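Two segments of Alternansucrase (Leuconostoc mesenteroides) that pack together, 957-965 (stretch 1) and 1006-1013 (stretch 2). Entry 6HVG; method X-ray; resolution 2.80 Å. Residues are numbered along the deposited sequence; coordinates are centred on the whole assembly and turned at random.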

# COMPACT_ATOMS: atom_id res chain seq x y z
N SER A 957 -20.39 12.58 -40.16
CA SER A 957 -21.74 12.60 -40.74
C SER A 957 -21.90 11.54 -41.85
O SER A 957 -20.93 10.92 -42.27
CB SER A 957 -21.99 13.98 -41.31
OG SER A 957 -20.95 14.35 -42.20
N ASP A 958 -23.13 11.36 -42.34
CA ASP A 958 -23.44 10.27 -43.28
C ASP A 958 -22.68 10.38 -44.61
O ASP A 958 -22.29 9.35 -45.18
CB ASP A 958 -24.94 10.23 -43.57
CG ASP A 958 -25.77 9.85 -42.37
OD1 ASP A 958 -25.23 9.22 -41.44
OD2 ASP A 958 -26.99 10.14 -42.37
N ASP A 959 -22.52 11.59 -45.12
CA ASP A 959 -21.91 11.80 -46.46
C ASP A 959 -20.46 11.36 -46.54
O ASP A 959 -20.01 10.86 -47.56
CB ASP A 959 -22.04 13.27 -46.91
CG ASP A 959 -21.92 14.23 -45.77
OD1 ASP A 959 -22.78 14.15 -44.88
OD2 ASP A 959 -21.02 15.09 -45.77
N LYS A 960 -19.72 11.55 -45.44
CA LYS A 960 -18.28 11.26 -45.44
C LYS A 960 -17.94 9.79 -45.21
O LYS A 960 -16.78 9.39 -45.32
CB LYS A 960 -17.57 12.16 -44.42
CG LYS A 960 -17.72 13.64 -44.75
CD LYS A 960 -16.93 14.56 -43.84
CE LYS A 960 -17.53 14.64 -42.45
NZ LYS A 960 -16.82 15.55 -41.51
N ALA A 961 -18.94 8.97 -44.89
CA ALA A 961 -18.71 7.58 -44.46
C ALA A 961 -19.18 6.54 -45.47
O ALA A 961 -20.13 6.79 -46.22
CB ALA A 961 -19.39 7.32 -43.13
N PRO A 962 -18.55 5.36 -45.46
CA PRO A 962 -19.00 4.23 -46.25
C PRO A 962 -20.30 3.71 -45.73
O PRO A 962 -20.50 3.62 -44.54
CB PRO A 962 -17.94 3.16 -46.03
CG PRO A 962 -17.05 3.65 -44.97
CD PRO A 962 -17.30 5.09 -44.75
N THR A 963 -21.20 3.36 -46.64
CA THR A 963 -22.50 2.82 -46.29
C THR A 963 -22.48 1.34 -46.52
O THR A 963 -21.68 0.83 -47.27
CB THR A 963 -23.64 3.41 -47.14
OG1 THR A 963 -23.40 3.10 -48.51
CG2 THR A 963 -23.71 4.94 -46.97
N LEU A 964 -23.39 0.66 -45.87
CA LEU A 964 -23.60 -0.74 -46.08
C LEU A 964 -25.07 -0.96 -45.76
O LEU A 964 -25.61 -0.35 -44.82
CB LEU A 964 -22.71 -1.56 -45.16
CG LEU A 964 -22.88 -3.09 -45.28
CD1 LEU A 964 -22.97 -3.59 -46.71
CD2 LEU A 964 -21.75 -3.79 -44.54
N ARG A 965 -25.75 -1.78 -46.56
CA ARG A 965 -27.18 -1.98 -46.40
C ARG A 965 -27.48 -3.34 -45.78
O ARG A 965 -26.87 -4.34 -46.15
CB ARG A 965 -27.90 -1.86 -47.74
CG ARG A 965 -29.41 -1.79 -47.59
CD ARG A 965 -30.10 -1.62 -48.95
NE ARG A 965 -29.97 -0.23 -49.40
CZ ARG A 965 -30.73 0.79 -48.97
NH1 ARG A 965 -31.72 0.60 -48.10
NH2 ARG A 965 -30.50 2.02 -49.43
N VAL A 1006 -17.92 0.47 -35.68
CA VAL A 1006 -19.20 0.93 -35.20
C VAL A 1006 -20.02 1.46 -36.37
O VAL A 1006 -19.52 2.24 -37.18
CB VAL A 1006 -19.07 2.04 -34.14
CG1 VAL A 1006 -20.45 2.37 -33.56
CG2 VAL A 1006 -18.14 1.60 -33.03
N TRP A 1007 -21.28 1.05 -36.43
CA TRP A 1007 -22.16 1.39 -37.53
C TRP A 1007 -23.47 1.99 -37.02
O TRP A 1007 -24.05 1.55 -36.01
CB TRP A 1007 -22.43 0.15 -38.37
CG TRP A 1007 -21.22 -0.32 -39.10
CD1 TRP A 1007 -20.21 -1.05 -38.60
CD2 TRP A 1007 -20.91 -0.09 -40.47
NE1 TRP A 1007 -19.27 -1.29 -39.57
CE2 TRP A 1007 -19.69 -0.70 -40.73
CE3 TRP A 1007 -21.55 0.59 -41.50
CZ2 TRP A 1007 -19.08 -0.66 -41.98
CZ3 TRP A 1007 -20.95 0.63 -42.75
CH2 TRP A 1007 -19.73 0.00 -42.97
N VAL A 1008 -23.95 3.00 -37.73
CA VAL A 1008 -25.17 3.68 -37.37
C VAL A 1008 -26.06 3.80 -38.60
O VAL A 1008 -25.57 3.80 -39.73
CB VAL A 1008 -24.87 5.08 -36.76
CG1 VAL A 1008 -24.02 4.97 -35.50
CG2 VAL A 1008 -24.19 6.01 -37.78
N PRO A 1009 -27.38 3.92 -38.39
CA PRO A 1009 -28.25 4.11 -39.53
C PRO A 1009 -28.08 5.47 -40.18
O PRO A 1009 -28.01 6.48 -39.46
CB PRO A 1009 -29.67 3.98 -38.94
CG PRO A 1009 -29.54 3.79 -37.49
CD PRO A 1009 -28.11 3.88 -37.11
N VAL A 1010 -28.06 5.50 -41.52
CA VAL A 1010 -28.05 6.76 -42.25
C VAL A 1010 -29.41 7.40 -42.13
O VAL A 1010 -30.39 6.71 -41.92
CB VAL A 1010 -27.71 6.61 -43.75
CG1 VAL A 1010 -26.48 5.75 -43.94
CG2 VAL A 1010 -28.88 6.05 -44.53
N GLY A 1011 -29.44 8.71 -42.32
CA GLY A 1011 -30.67 9.49 -42.29
C GLY A 1011 -31.02 10.06 -40.93
O GLY A 1011 -32.16 10.48 -40.71
N ALA A 1012 -30.06 10.05 -40.01
CA ALA A 1012 -30.29 10.60 -38.68
C ALA A 1012 -30.35 12.12 -38.73
O ALA A 1012 -29.43 12.78 -39.20
CB ALA A 1012 -29.18 10.15 -37.74
N SER A 1013 -31.45 12.68 -38.23
CA SER A 1013 -31.63 14.13 -38.13
C SER A 1013 -30.49 14.80 -37.34
O SER A 1013 -29.84 14.15 -36.54
CB SER A 1013 -32.96 14.42 -37.44
OG SER A 1013 -33.02 15.75 -36.99

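Two segments that lie far apart in sequence can be held together by very few specific interactions, provided that each is well placed. The packing of residues 957-965 against 1006-1013 in alternansucrase is a compact example: a single hydrogen bond at one end, an aromatic ring lodged against a strand at the other, and about 304 Å² of surface buried in all.

The polar interaction is made by a side chain and a backbone amide. Asp958 points its CA-to-CB bond toward the second stretch, and its OD2 accepts a hydrogen bond from the backbone N of Gly1011, with 2.8 Å between Gly1011 N and Asp958 OD2 and an N-H...O angle of 167°. Short and nearly straight, the bond has close to ideal geometry, and a carboxylate oxygen is a strong acceptor for the amide of a loop residue. The same oxygen lies 3.5 Å from Val1010 CA, so the carboxylate rests against the backbone just where the chain leaves the strand that ends at Pro1009. Ala1012 N, 3.9 Å from Asp958 OD2, is near but is not a second donor. The other carboxylate oxygen, OD1, is satisfied elsewhere in the structure, so both oxygens of Asp958 are engaged.

The donor lies in a segment of distinctive shape. Gly1011 has phi/psi of 92/15, a conformation in which a CB would be jammed against the carbonyl O of Val1010. The backbone itself therefore calls for glycine here. Asp958 is not what excludes a side chain, since an ideal CB would point away from the first stretch and lie 5.1 Å from Asp958 OD2.

Apolar packing centres on Trp1007, which loses 77 Å² to the first stretch, the largest share of any residue in the contact. With chi1 of -68° (m), its side chain reaches across so that one ring atom, CZ3, makes the closest approach to three consecutive residues. Leu964 CB lies 3.7 Å from Trp1007 CZ3, an apolar side-chain contact formed by two residues whose CA-to-CB bonds each point toward the opposing segment. Backbone atoms supply the rest: Pro962 O is 3.5 Å from Trp1007 CZ3, and Thr963 C, 4.1 Å from the same CZ3, sits at the ring edge, near its plane. A smaller contact lies between Thr963 and Val1010, whose CG2 and CG1 atoms respectively are 4.2 Å apart, although the CA-to-CB bond of Thr963 points away.

The strand geometry is consistent with a contact made without backbone pairing. The strand running to Arg965 and the strand ending at Pro1009 cross at 72° and approach no closer than 8.8 Å between axes, too far for backbone pairing, and no backbone-to-backbone hydrogen bond links the stretches. The general lesson is that a large ring can bridge such a gap while one well-aligned carboxylate-amide bond joins Asp958 to the backbone of Gly1011, beyond the end of the second strand.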